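Local coordinates for enoyl-CoA hydratase (Mycobacterium thermoresistibile, PDB 3T3W), which probably catalyses the hydration of enoyl-CoA thioesters in lipid metabolism, at residues 165-170 with 178-183; 108-113 with 136-141; 69-74 with 205-210. All coordinates share one frame; numbering follows the deposited sequence.

Contact 1: 165-170 with 178-183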
ATOM      1  N   HIS F 165      14.418  -3.474  10.050  1.00  7.55           N
ATOM      2  CA  HIS F 165      14.375  -2.023   9.968  1.00  7.40           C
ATOM      3  C   HIS F 165      13.150  -1.460  10.687  1.00  7.38           C
ATOM      4  O   HIS F 165      12.179  -1.034  10.077  1.00  7.66           O
ATOM      5  CB  HIS F 165      14.448  -1.528   8.510  1.00  7.47           C
ATOM      6  CG  HIS F 165      14.630  -0.034   8.404  1.00  7.58           C
ATOM      7  ND1 HIS F 165      15.863   0.546   8.404  1.00  7.66           N
ATOM      8  CD2 HIS F 165      13.708   1.004   8.438  1.00  7.79           C
ATOM      9  CE1 HIS F 165      15.704   1.885   8.377  1.00  7.91           C
ATOM     10  NE2 HIS F 165      14.395   2.163   8.407  1.00  7.48           N
ATOM     11  N   GLY F 166      13.247  -1.392  12.007  1.00  7.05           N
ATOM     12  CA  GLY F 166      12.267  -0.704  12.837  1.00  7.09           C
ATOM     13  C   GLY F 166      12.477   0.812  12.838  1.00  6.94           C
ATOM     14  O   GLY F 166      11.595   1.556  13.242  1.00  7.17           O
ATOM     15  N   HIS F 167      13.670   1.256  12.417  1.00  6.70           N
ATOM     16  CA  HIS F 167      14.117   2.609  12.674  1.00  6.70           C
ATOM     17  C   HIS F 167      13.093   3.638  12.222  1.00  6.35           C
ATOM     18  O   HIS F 167      12.749   4.577  12.972  1.00  6.82           O
ATOM     19  CB  HIS F 167      15.449   2.934  11.965  1.00  6.63           C
ATOM     20  CG  HIS F 167      16.524   1.885  12.125  1.00  6.95           C
ATOM     21  ND1 HIS F 167      16.377   0.595  11.670  1.00  7.38           N
ATOM     22  CD2 HIS F 167      17.815   1.980  12.641  1.00  7.26           C
ATOM     23  CE1 HIS F 167      17.517  -0.087  11.914  1.00  7.33           C
ATOM     24  NE2 HIS F 167      18.407   0.769  12.493  1.00  7.26           N
ATOM     25  N   THR F 168      12.659   3.556  10.977  1.00  6.07           N
ATOM     26  CA  THR F 168      11.757   4.541  10.420  1.00  6.43           C
ATOM     27  C   THR F 168      10.413   4.582  11.152  1.00  6.78           C
ATOM     28  O   THR F 168       9.846   5.649  11.340  1.00  6.95           O
ATOM     29  CB  THR F 168      11.542   4.309   8.911  1.00  6.48           C
ATOM     30  OG1 THR F 168      12.813   4.444   8.257  1.00  6.74           O
ATOM     31  CG2 THR F 168      10.579   5.349   8.258  1.00  6.77           C
ATOM     32  N   TRP F 169       9.902   3.393  11.478  1.00  6.59           N
ATOM     33  CA  TRP F 169       8.627   3.238  12.175  1.00  7.07           C
ATOM     34  C   TRP F 169       8.694   3.761  13.588  1.00  7.46           C
ATOM     35  O   TRP F 169       7.728   4.372  14.093  1.00  8.41           O
ATOM     36  CB  TRP F 169       8.279   1.760  12.220  1.00  6.72           C
ATOM     37  CG  TRP F 169       8.121   1.154  10.842  1.00  6.56           C
ATOM     38  CD1 TRP F 169       9.092   0.548  10.091  1.00  6.39           C
ATOM     39  CD2 TRP F 169       6.922   1.168  10.018  1.00  6.49           C
ATOM     40  NE1 TRP F 169       8.598   0.157   8.879  1.00  6.49           N
ATOM     41  CE2 TRP F 169       7.288   0.533   8.757  1.00  6.45           C
ATOM     42  CE3 TRP F 169       5.621   1.643  10.186  1.00  6.85           C
ATOM     43  CZ2 TRP F 169       6.370   0.333   7.754  1.00  6.59           C
ATOM     44  CZ3 TRP F 169       4.682   1.425   9.157  1.00  6.86           C
ATOM     45  CH2 TRP F 169       5.057   0.800   7.961  1.00  6.91           C
ATOM     46  N   GLU F 170       9.835   3.567  14.225  1.00  7.66           N
ATOM     47  CA  GLU F 170      10.012   3.859  15.662  1.00  8.52           C
ATOM     48  C   GLU F 170      10.434   5.304  15.946  1.00  8.56           C
ATOM     49  O   GLU F 170      10.029   5.902  16.949  1.00  8.61           O
ATOM     50  CB  GLU F 170      11.041   2.899  16.237  1.00  8.72           C
ATOM     51  CG  GLU F 170      10.598   1.448  16.213  1.00  9.41           C
ATOM     52  CD  GLU F 170       9.623   1.051  17.307  1.00 10.14           C
ATOM     53  OE1 GLU F 170       9.383   1.848  18.253  1.00 10.03           O
ATOM     54  OE2 GLU F 170       9.156  -0.111  17.232  1.00 10.57           O
ATOM     55  N   GLU F 178      19.328  10.382  10.575  1.00  7.40           N
ATOM     56  CA  GLU F 178      20.387  11.086  11.370  1.00  7.99           C
ATOM     57  C   GLU F 178      21.237  10.075  12.135  1.00  7.94           C
ATOM     58  O   GLU F 178      22.483  10.152  12.109  1.00  7.84           O
ATOM     59  CB  GLU F 178      19.786  12.081  12.329  1.00  8.62           C
ATOM     60  CG  GLU F 178      20.781  12.852  13.175  1.00  9.29           C
ATOM     61  CD  GLU F 178      20.130  13.762  14.206  1.00  9.95           C
ATOM     62  OE1 GLU F 178      18.907  14.053  14.097  1.00 10.32           O
ATOM     63  OE2 GLU F 178      20.863  14.171  15.163  1.00 10.20           O
ATOM     64  N   ILE F 179      20.588   9.181  12.864  1.00  7.66           N
ATOM     65  CA  ILE F 179      21.345   8.248  13.715  1.00  7.93           C
ATOM     66  C   ILE F 179      22.041   7.155  12.913  1.00  7.59           C
ATOM     67  O   ILE F 179      23.083   6.670  13.343  1.00  7.75           O
ATOM     68  CB  ILE F 179      20.566   7.700  14.916  1.00  8.49           C
ATOM     69  CG1 ILE F 179      19.457   6.786  14.466  1.00  8.69           C
ATOM     70  CG2 ILE F 179      19.999   8.863  15.767  1.00  8.61           C
ATOM     71  CD1 ILE F 179      19.789   5.343  14.422  1.00  8.99           C
ATOM     72  N   LEU F 180      21.507   6.780  11.747  1.00  7.27           N
ATOM     73  CA  LEU F 180      22.215   5.832  10.876  1.00  7.39           C
ATOM     74  C   LEU F 180      23.455   6.503  10.204  1.00  7.65           C
ATOM     75  O   LEU F 180      24.544   5.908  10.134  1.00  7.59           O
ATOM     76  CB  LEU F 180      21.265   5.270   9.824  1.00  7.32           C
ATOM     77  CG  LEU F 180      20.272   4.198  10.326  1.00  7.17           C
ATOM     78  CD1 LEU F 180      19.289   3.816   9.192  1.00  7.24           C
ATOM     79  CD2 LEU F 180      20.999   2.948  10.884  1.00  7.11           C
ATOM     80  N   PHE F 181      23.280   7.743   9.738  1.00  7.51           N
ATOM     81  CA  PHE F 181      24.320   8.448   9.022  1.00  7.79           C
ATOM     82  C   PHE F 181      25.503   8.789   9.970  1.00  8.48           C
ATOM     83  O   PHE F 181      26.655   8.838   9.524  1.00  8.88           O
ATOM     84  CB  PHE F 181      23.811   9.756   8.419  1.00  7.92           C
ATOM     85  CG  PHE F 181      22.856   9.606   7.245  1.00  7.62           C
ATOM     86  CD1 PHE F 181      22.690   8.408   6.559  1.00  7.39           C
ATOM     87  CD2 PHE F 181      22.128  10.706   6.830  1.00  7.56           C
ATOM     88  CE1 PHE F 181      21.828   8.322   5.467  1.00  7.45           C
ATOM     89  CE2 PHE F 181      21.248  10.635   5.745  1.00  7.44           C
ATOM     90  CZ  PHE F 181      21.088   9.452   5.045  1.00  7.51           C
ATOM     91  N   THR F 182      25.204   9.028  11.256  1.00  8.57           N
ATOM     92  CA  THR F 182      26.228   9.477  12.200  1.00  9.08           C
ATOM     93  C   THR F 182      26.716   8.384  13.110  1.00  9.86           C
ATOM     94  O   THR F 182      27.831   8.489  13.663  1.00 10.57           O
ATOM     95  CB  THR F 182      25.761  10.625  13.108  1.00  9.13           C
ATOM     96  OG1 THR F 182      24.630  10.176  13.870  1.00  8.23           O
ATOM     97  CG2 THR F 182      25.434  11.879  12.312  1.00  8.88           C
ATOM     98  N   GLY F 183      25.895   7.358  13.330  1.00  9.84           N
ATOM     99  CA  GLY F 183      26.176   6.346  14.339  1.00 10.49           C
ATOM    100  C   GLY F 183      26.039   6.835  15.788  1.00 11.10           C
ATOM    101  O   GLY F 183      26.475   6.161  16.712  1.00 12.25           O
TER
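The short helix that carries His167 and the longer helix 173-182 come closest, within these two segments, at His167 and Leu180, whose CA atoms lie 8.9 Å apart, so side chains alone bridge the gap. Both CB atoms are directed into it, and the two side chains cross at about a right angle. CD1 of Leu180 lies over one face of the His167 imidazole, while CD2 of Leu180, beyond the ring outline, comes 3.7 Å from NE2 of His167. Ile179 joins at the ring edge, its CD1 4.3 Å from His167 CD2. In this crotonase-family fold the two helices follow each other almost directly in the chain, and the zinc ion held by Glu102, Glu163, His252 and His256 lies about 11 Å from the side chain of His167. The polar end of that residue is directed to Asp152, whose OD2 is hydrogen-bonded to NE2, and Trp137 packs against the imidazole edge-to-face. His165 touches Leu180 more lightly, its CE1 4.2 Å from CD1 of Leu180, with the methyl at the ring edge. Its CG lies anti to the backbone N (chi1 -171°), which swings the ring forward along the chain, where NE2 makes a nearly straight 2.8 Å hydrogen bond to OG1 of Thr168. That bond should limit rotation of the imidazole, over one face of which ND1 of His167 lies 3.3 Å from the plane. Thr235 of the second subunit also packs on His165.

Contact 2: 108-113 with 136-141. With EDO (1,2-ethanediol), chain H.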
ATOM      1  N   GLU F 108      13.516 -13.631  10.874  1.00 10.83           N
ATOM      2  CA  GLU F 108      12.385 -14.518  11.156  1.00 11.79           C
ATOM      3  C   GLU F 108      12.106 -14.594  12.674  1.00 10.80           C
ATOM      4  O   GLU F 108      10.949 -14.535  13.107  1.00  9.66           O
ATOM      5  CB  GLU F 108      12.632 -15.926  10.585  1.00 14.66           C
ATOM      6  CG  GLU F 108      11.535 -16.964  10.820  1.00 18.47           C
ATOM      7  CD  GLU F 108      11.965 -18.389  10.464  1.00 23.51           C
ATOM      8  OE1 GLU F 108      12.664 -18.564   9.429  1.00 25.39           O
ATOM      9  OE2 GLU F 108      11.624 -19.329  11.247  1.00 28.25           O
ATOM     10  N   TYR F 109      13.164 -14.684  13.484  1.00  9.65           N
ATOM     11  CA  TYR F 109      12.987 -14.736  14.928  1.00  9.43           C
ATOM     12  C   TYR F 109      12.317 -13.471  15.425  1.00  8.87           C
ATOM     13  O   TYR F 109      11.375 -13.539  16.181  1.00  8.50           O
ATOM     14  CB  TYR F 109      14.331 -14.895  15.617  1.00  9.75           C
ATOM     15  CG  TYR F 109      14.907 -16.315  15.702  1.00 10.47           C
ATOM     16  CD1 TYR F 109      14.369 -17.392  14.998  1.00 10.84           C
ATOM     17  CD2 TYR F 109      16.048 -16.558  16.477  1.00 10.58           C
ATOM     18  CE1 TYR F 109      14.934 -18.675  15.071  1.00 11.58           C
ATOM     19  CE2 TYR F 109      16.610 -17.845  16.555  1.00 10.96           C
ATOM     20  CZ  TYR F 109      16.067 -18.889  15.856  1.00 11.64           C
ATOM     21  OH  TYR F 109      16.652 -20.175  15.919  1.00 12.83           O
ATOM     22  N   SER F 110      12.821 -12.319  15.002  1.00  8.58           N
ATOM     23  CA  SER F 110      12.318 -11.045  15.511  1.00  8.50           C
ATOM     24  C   SER F 110      10.848 -10.860  15.085  1.00  8.42           C
ATOM     25  O   SER F 110      10.024 -10.405  15.885  1.00  7.95           O
ATOM     26  CB  SER F 110      13.197  -9.878  15.086  1.00  8.91           C
ATOM     27  OG  SER F 110      14.425  -9.819  15.800  1.00 10.17           O
ATOM     28  N   LEU F 111      10.504 -11.227  13.848  1.00  8.39           N
ATOM     29  CA  LEU F 111       9.099 -11.167  13.421  1.00  8.80           C
ATOM     30  C   LEU F 111       8.193 -12.127  14.200  1.00  8.90           C
ATOM     31  O   LEU F 111       7.084 -11.759  14.577  1.00  8.53           O
ATOM     32  CB  LEU F 111       8.977 -11.381  11.901  1.00  8.88           C
ATOM     33  CG  LEU F 111       9.295 -10.151  11.062  1.00  9.68           C
ATOM     34  CD1 LEU F 111       9.400 -10.571   9.579  1.00 10.13           C
ATOM     35  CD2 LEU F 111       8.241  -9.041  11.237  1.00  9.41           C
ATOM     36  N   ARG F 112       8.683 -13.325  14.488  1.00  9.44           N
ATOM     37  CA  ARG F 112       7.931 -14.269  15.251  1.00 10.67           C
ATOM     38  C   ARG F 112       7.635 -13.715  16.647  1.00  9.74           C
ATOM     39  O   ARG F 112       6.488 -13.792  17.114  1.00  9.54           O
ATOM     40  CB  ARG F 112       8.695 -15.594  15.382  1.00 12.56           C
ATOM     41  CG  ARG F 112       7.926 -16.547  16.240  1.00 15.50           C
ATOM     42  CD  ARG F 112       8.234 -17.967  15.921  1.00 18.69           C
ATOM     43  NE  ARG F 112       9.617 -18.364  16.053  1.00 20.48           N
ATOM     44  CZ  ARG F 112      10.389 -18.768  15.041  1.00 22.97           C
ATOM     45  NH1 ARG F 112      11.615 -19.224  15.274  1.00 24.02           N
ATOM     46  NH2 ARG F 112       9.954 -18.717  13.788  1.00 25.12           N
ATOM     47  N   TRP F 113       8.622 -13.096  17.289  1.00  9.01           N
ATOM     48  CA  TRP F 113       8.374 -12.517  18.629  1.00  8.55           C
ATOM     49  C   TRP F 113       7.364 -11.370  18.575  1.00  8.34           C
ATOM     50  O   TRP F 113       6.466 -11.258  19.439  1.00  8.74           O
ATOM     51  CB  TRP F 113       9.670 -12.031  19.228  1.00  8.63           C
ATOM     52  CG  TRP F 113      10.727 -13.095  19.266  1.00  8.53           C
ATOM     53  CD1 TRP F 113      10.571 -14.482  19.301  1.00  8.83           C
ATOM     54  CD2 TRP F 113      12.166 -12.861  19.236  1.00  8.65           C
ATOM     55  NE1 TRP F 113      11.817 -15.110  19.297  1.00  8.78           N
ATOM     56  CE2 TRP F 113      12.807 -14.173  19.279  1.00  8.61           C
ATOM     57  CE3 TRP F 113      12.951 -11.717  19.175  1.00  8.51           C
ATOM     58  CZ2 TRP F 113      14.194 -14.312  19.238  1.00  8.69           C
ATOM     59  CZ3 TRP F 113      14.337 -11.864  19.139  1.00  8.66           C
ATOM     60  CH2 TRP F 113      14.943 -13.142  19.177  1.00  8.58           C
ATOM     61  N   CYS F 136      14.370  -5.700  21.567  1.00  8.50           N
ATOM     62  CA  CYS F 136      13.362  -4.880  22.202  1.00  8.93           C
ATOM     63  C   CYS F 136      12.281  -4.404  21.227  1.00  8.49           C
ATOM     64  O   CYS F 136      11.104  -4.331  21.620  1.00  8.64           O
ATOM     65  CB  CYS F 136      13.984  -3.692  22.973  1.00  9.30           C
ATOM     66  SG  CYS F 136      14.951  -2.543  22.003  1.00 10.30           S
ATOM     67  N   TRP F 137      12.619  -4.070  19.981  1.00  8.19           N
ATOM     68  CA  TRP F 137      11.569  -3.607  19.052  1.00  7.50           C
ATOM     69  C   TRP F 137      10.406  -4.558  18.871  1.00  7.50           C
ATOM     70  O   TRP F 137       9.262  -4.088  18.769  1.00  8.10           O
ATOM     71  CB  TRP F 137      12.132  -3.212  17.692  1.00  7.28           C
ATOM     72  CG  TRP F 137      12.807  -1.875  17.618  1.00  7.22           C
ATOM     73  CD1 TRP F 137      12.590  -0.758  18.385  1.00  7.25           C
ATOM     74  CD2 TRP F 137      13.766  -1.466  16.599  1.00  7.28           C
ATOM     75  NE1 TRP F 137      13.360   0.302  17.965  1.00  7.56           N
ATOM     76  CE2 TRP F 137      14.089  -0.063  16.878  1.00  7.47           C
ATOM     77  CE3 TRP F 137      14.375  -2.103  15.534  1.00  6.98           C
ATOM     78  CZ2 TRP F 137      14.976   0.643  16.100  1.00  7.74           C
ATOM     79  CZ3 TRP F 137      15.277  -1.377  14.771  1.00  7.31           C
ATOM     80  CH2 TRP F 137      15.548  -0.035  15.031  1.00  7.42           C
ATOM     81  N   PRO F 138      10.642  -5.887  18.849  1.00  7.58           N
ATOM     82  CA  PRO F 138       9.490  -6.827  18.736  1.00  7.55           C
ATOM     83  C   PRO F 138       8.512  -6.813  19.928  1.00  7.91           C
ATOM     84  O   PRO F 138       7.409  -7.330  19.827  1.00  7.87           O
ATOM     85  CB  PRO F 138      10.164  -8.200  18.575  1.00  7.42           C
ATOM     86  CG  PRO F 138      11.463  -7.819  17.893  1.00  7.51           C
ATOM     87  CD  PRO F 138      11.918  -6.589  18.627  1.00  7.18           C
ATOM     88  N   CYS F 139       8.961  -6.300  21.071  1.00  7.99           N
ATOM     89  CA  CYS F 139       8.090  -6.172  22.218  1.00  8.24           C
ATOM     90  C   CYS F 139       7.059  -5.065  21.962  1.00  7.82           C
ATOM     91  O   CYS F 139       7.313  -4.105  21.241  1.00  7.57           O
ATOM     92  CB  CYS F 139       8.889  -5.890  23.498  1.00  8.63           C
ATOM     93  SG  CYS F 139       9.988  -7.252  24.017  1.00  9.35           S
ATOM     94  N   ASP F 140       5.897  -5.214  22.565  1.00  7.69           N
ATOM     95  CA  ASP F 140       4.835  -4.253  22.417  1.00  7.45           C
ATOM     96  C   ASP F 140       5.150  -2.908  23.047  1.00  7.39           C
ATOM     97  O   ASP F 140       4.850  -1.874  22.449  1.00  7.36           O
ATOM     98  CB  ASP F 140       3.520  -4.801  22.972  1.00  7.80           C
ATOM     99  CG  ASP F 140       3.044  -6.018  22.207  1.00  8.05           C
ATOM    100  OD1 ASP F 140       2.992  -5.935  20.949  1.00  9.05           O
ATOM    101  OD2 ASP F 140       2.804  -7.058  22.861  1.00  8.45           O
ATOM    102  N   LEU F 141       5.646  -2.939  24.276  1.00  7.37           N
ATOM    103  CA  LEU F 141       5.972  -1.765  25.066  1.00  7.34           C
ATOM    104  C   LEU F 141       7.445  -1.817  25.452  1.00  7.56           C
ATOM    105  O   LEU F 141       8.028  -2.917  25.629  1.00  7.50           O
ATOM    106  CB  LEU F 141       5.142  -1.737  26.343  1.00  7.34           C
ATOM    107  CG  LEU F 141       3.634  -2.007  26.215  1.00  7.37           C
ATOM    108  CD1 LEU F 141       2.943  -1.903  27.600  1.00  7.67           C
ATOM    109  CD2 LEU F 141       2.965  -1.025  25.248  1.00  7.34           C
TER
HETATM  110  C1  EDO H 303       5.509  -1.699  18.898  1.00 20.15           C
HETATM  111  O1  EDO H 303       4.330  -1.878  19.628  1.00 17.73           O
HETATM  112  C2  EDO H 303       5.234  -1.809  17.427  1.00 21.69           C
HETATM  113  O2  EDO H 303       4.862  -3.179  17.156  1.00 24.25           O
HETATM  114  O   HOH W   1       5.742  -9.114  20.956  1.00  9.04           O
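Trp113 has chi1 at -54°, its CG beside its own backbone N, which folds the indole back along helix 95-115; CB of Trp113, placed by the backbone, faces Pro138. A similar setting in Ser110 (chi1 -74°) puts OG within hydrogen-bonding reach of Leu134 O. The contact thus seats a long helix of the crotonase fold on the type I turn Cys136-Cys139, which leads from helix 133-136 into strand 141-145. Pro138 makes the contact, its CB 3.9 Å from Trp113 CB. The same CB lies 3.5 Å from the carbonyl O of Ser110, and the proline CG is 3.9 Å from Ser110 CB, so the pyrrolidine ring spans one helical turn. Tyr109 O lies 3.1 Å above one face of the indole, toward its rim; the Trp113 ring also stacks on Trp56, and its NE1 is hydrogen-bonded to Asp53. Beyond the turn, Arg174 of the third subunit donates to the carbonyls of Trp137 and Cys139. No direct hydrogen bond crosses between the segments. Instead one water links the two backbones, donating to Trp113 O at 2.7 Å and to Pro138 O at 2.7 Å.

Contact 3: 69-74 with 205-210; sequences VLRANG and RLDAET
Helix 206-217 meets strand 67-72 through two pairs, Asp207 with Arg71 and Thr210 with Val69, one helical turn apart on the helix and two residues apart on the strand. Before them, the exposed Arg205 takes no part in the contact and grips Glu209 side-on, NE 2.9 Å from OE2 of Glu209, with NH2 on the same oxygen. Leu206 has its CB toward the strand but touches Ala123 and Ile143 of the neighbouring strands instead. Asp207 then forms the salt bridge, one oxygen to each of two nitrogens: Arg71 NE reaches Asp207 OD1 at 2.9 Å, nearly straight at 173°, and Arg71 NH2 reaches Asp207 OD2 at 2.9 Å with a more bent geometry. Guanidinium and carboxylate are turned 58° apart, so OD1 lies in the guanidinium plane yet is met by the NE donor from above the carboxylate plane, whereas OD2 is met on its syn side. Arg71 attains this from a chi1 of 61°, CG between N and the carbonyl carbon, with the chain bent again at chi3. Its NH1 is held by Asn73 OD1 at 3.1 Å and by Thr34, which should help fix the head. At Thr210 the methyl CG2 packs 3.7 Å from Val69 CG1, while OG1 turns back to donate to Leu206 O at 2.8 Å, across the carbonyl plane from the backbone N of Thr210. The helix thereby lies on one face of the six-stranded crotonase sheet, Thr210 also touching Ile121 and Ala123 of strand 120-124 and Ile143 of strand 141-145, while Leu70 is directed away from the helix and touches Cys139.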
ATOM      1  N   VAL F  69       7.654 -10.415  29.913  1.00  9.51           N
ATOM      2  CA  VAL F  69       8.633  -9.383  30.197  1.00  9.53           C
ATOM      3  C   VAL F  69      10.010  -9.845  29.714  1.00  9.60           C
ATOM      4  O   VAL F  69      10.451 -10.931  30.083  1.00  9.63           O
ATOM      5  CB  VAL F  69       8.688  -9.032  31.704  1.00  9.93           C
ATOM      6  CG1 VAL F  69       9.914  -8.112  32.017  1.00  9.92           C
ATOM      7  CG2 VAL F  69       7.386  -8.409  32.177  1.00 10.01           C
ATOM      8  N   LEU F  70      10.676  -9.007  28.902  1.00  9.34           N
ATOM      9  CA  LEU F  70      12.056  -9.252  28.457  1.00  9.46           C
ATOM     10  C   LEU F  70      12.966  -8.246  29.163  1.00  9.67           C
ATOM     11  O   LEU F  70      12.756  -7.021  29.072  1.00  9.85           O
ATOM     12  CB  LEU F  70      12.190  -9.088  26.951  1.00  8.95           C
ATOM     13  CG  LEU F  70      13.620  -9.221  26.392  1.00  9.21           C
ATOM     14  CD1 LEU F  70      14.058 -10.697  26.520  1.00  9.07           C
ATOM     15  CD2 LEU F  70      13.600  -8.712  24.943  1.00  9.05           C
ATOM     16  N   ARG F  71      13.947  -8.776  29.879  1.00  9.93           N
ATOM     17  CA  ARG F  71      14.905  -7.970  30.617  1.00 10.38           C
ATOM     18  C   ARG F  71      16.306  -8.559  30.476  1.00 10.30           C
ATOM     19  O   ARG F  71      16.504  -9.603  29.853  1.00  9.98           O
ATOM     20  CB  ARG F  71      14.505  -7.862  32.088  1.00 11.12           C
ATOM     21  CG  ARG F  71      14.451  -9.198  32.831  1.00 11.88           C
ATOM     22  CD  ARG F  71      14.084  -9.136  34.309  1.00 13.59           C
ATOM     23  NE  ARG F  71      15.061  -8.345  35.038  1.00 14.26           N
ATOM     24  CZ  ARG F  71      16.242  -8.815  35.458  1.00 15.63           C
ATOM     25  NH1 ARG F  71      16.613 -10.082  35.234  1.00 15.30           N
ATOM     26  NH2 ARG F  71      17.074  -8.005  36.090  1.00 16.48           N
ATOM     27  N   ALA F  72      17.284  -7.913  31.088  1.00 10.74           N
ATOM     28  CA  ALA F  72      18.690  -8.280  30.890  1.00 10.98           C
ATOM     29  C   ALA F  72      19.474  -8.019  32.175  1.00 12.00           C
ATOM     30  O   ALA F  72      19.280  -6.977  32.818  1.00 12.14           O
ATOM     31  CB  ALA F  72      19.296  -7.491  29.752  1.00 11.14           C
ATOM     32  N   ASN F  73      20.346  -8.967  32.526  1.00 12.45           N
ATOM     33  CA  ASN F  73      21.246  -8.800  33.674  1.00 13.54           C
ATOM     34  C   ASN F  73      22.437  -7.928  33.359  1.00 13.77           C
ATOM     35  O   ASN F  73      22.903  -7.844  32.218  1.00 14.06           O
ATOM     36  CB  ASN F  73      21.704 -10.135  34.216  1.00 14.02           C
ATOM     37  CG  ASN F  73      20.623 -10.830  35.032  1.00 14.98           C
ATOM     38  OD1 ASN F  73      19.659 -10.186  35.516  1.00 15.39           O
ATOM     39  ND2 ASN F  73      20.739 -12.149  35.154  1.00 15.04           N
ATOM     40  N   GLY F  74      22.916  -7.232  34.393  1.00 14.73           N
ATOM     41  CA  GLY F  74      24.086  -6.383  34.278  1.00 14.94           C
ATOM     42  C   GLY F  74      23.835  -4.946  33.867  1.00 14.50           C
ATOM     43  O   GLY F  74      22.722  -4.412  33.954  1.00 15.16           O
ATOM     44  N   ARG F 205      14.739   1.422  39.660  1.00 18.06           N
ATOM     45  CA  ARG F 205      13.344   1.016  39.695  1.00 17.43           C
ATOM     46  C   ARG F 205      12.874   0.340  38.428  1.00 15.45           C
ATOM     47  O   ARG F 205      11.697  -0.002  38.340  1.00 14.42           O
ATOM     48  CB  ARG F 205      12.408   2.223  39.858  1.00 19.66           C
ATOM     49  CG  ARG F 205      12.358   2.816  41.199  1.00 21.77           C
ATOM     50  CD  ARG F 205      10.949   3.289  41.527  1.00 20.97           C
ATOM     51  NE  ARG F 205      10.434   4.288  40.590  1.00 20.27           N
ATOM     52  CZ  ARG F 205      10.645   5.597  40.694  1.00 21.58           C
ATOM     53  NH1 ARG F 205      11.453   6.105  41.614  1.00 21.25           N
ATOM     54  NH2 ARG F 205      10.077   6.420  39.838  1.00 23.22           N
ATOM     55  N   LEU F 206      13.769   0.154  37.448  1.00 13.80           N
ATOM     56  CA  LEU F 206      13.350  -0.386  36.148  1.00 12.87           C
ATOM     57  C   LEU F 206      12.596  -1.728  36.266  1.00 12.28           C
ATOM     58  O   LEU F 206      11.524  -1.892  35.690  1.00 12.03           O
ATOM     59  CB  LEU F 206      14.581  -0.523  35.266  1.00 12.52           C
ATOM     60  CG  LEU F 206      14.308  -1.160  33.906  1.00 11.72           C
ATOM     61  CD1 LEU F 206      13.292  -0.337  33.108  1.00 11.62           C
ATOM     62  CD2 LEU F 206      15.631  -1.332  33.138  1.00 11.41           C
ATOM     63  N   ASP F 207      13.160  -2.692  36.997  1.00 12.84           N
ATOM     64  CA  ASP F 207      12.528  -3.987  37.167  1.00 12.95           C
ATOM     65  C   ASP F 207      11.165  -3.905  37.876  1.00 12.79           C
ATOM     66  O   ASP F 207      10.187  -4.519  37.419  1.00 12.21           O
ATOM     67  CB  ASP F 207      13.444  -4.976  37.892  1.00 13.79           C
ATOM     68  CG  ASP F 207      14.511  -5.555  36.993  1.00 15.20           C
ATOM     69  OD1 ASP F 207      14.272  -5.682  35.753  1.00 15.21           O
ATOM     70  OD2 ASP F 207      15.582  -5.937  37.549  1.00 16.16           O
ATOM     71  N   ALA F 208      11.088  -3.116  38.942  1.00 13.27           N
ATOM     72  CA  ALA F 208       9.824  -2.978  39.700  1.00 13.75           C
ATOM     73  C   ALA F 208       8.763  -2.318  38.871  1.00 13.64           C
ATOM     74  O   ALA F 208       7.628  -2.770  38.867  1.00 14.35           O
ATOM     75  CB  ALA F 208      10.003  -2.210  41.051  1.00 14.49           C
ATOM     76  N   GLU F 209       9.099  -1.225  38.177  1.00 13.85           N
ATOM     77  CA  GLU F 209       8.113  -0.540  37.330  1.00 14.29           C
ATOM     78  C   GLU F 209       7.606  -1.436  36.230  1.00 12.97           C
ATOM     79  O   GLU F 209       6.416  -1.425  35.929  1.00 12.63           O
ATOM     80  CB  GLU F 209       8.701   0.697  36.659  1.00 15.83           C
ATOM     81  CG  GLU F 209       9.160   1.796  37.603  1.00 18.24           C
ATOM     82  CD  GLU F 209       8.219   2.979  37.694  1.00 19.39           C
ATOM     83  OE1 GLU F 209       7.184   3.007  37.001  1.00 19.87           O
ATOM     84  OE2 GLU F 209       8.525   3.885  38.502  1.00 20.75           O
ATOM     85  N   THR F 210       8.512  -2.195  35.593  1.00 12.16           N
ATOM     86  CA  THR F 210       8.126  -3.106  34.535  1.00 11.51           C
ATOM     87  C   THR F 210       7.199  -4.207  35.033  1.00 11.68           C
ATOM     88  O   THR F 210       6.189  -4.510  34.392  1.00 10.90           O
ATOM     89  CB  THR F 210       9.382  -3.705  33.840  1.00 11.95           C
ATOM     90  OG1 THR F 210      10.154  -2.621  33.329  1.00 12.09           O
ATOM     91  CG2 THR F 210       9.016  -4.611  32.673  1.00 11.92           C
TER

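Overall arrangement
Contacts 1 and 2 are buried, contact 3 partly so, and the chemistry follows. Contact 1 sets aliphatic methyls over and beside imidazoles between two consecutive helices, and contact 2 pairs a proline with a helix and adds a bridging water; neither has a direct hydrogen bond between its segments. Contact 2 lies nearest the chain centre; contact 3, on the main sheet, joins a strand and a helix distant in sequence by a salt bridge beside an apolar pair. Contacts 1 and 2 adjoin through Trp137, whose ring packs on Gly166, His167 and Glu170. Contacts 2 and 3 touch where Cys139 meets Leu70, whereas contacts 1 and 3 stay about 12 Å apart at their nearest atoms.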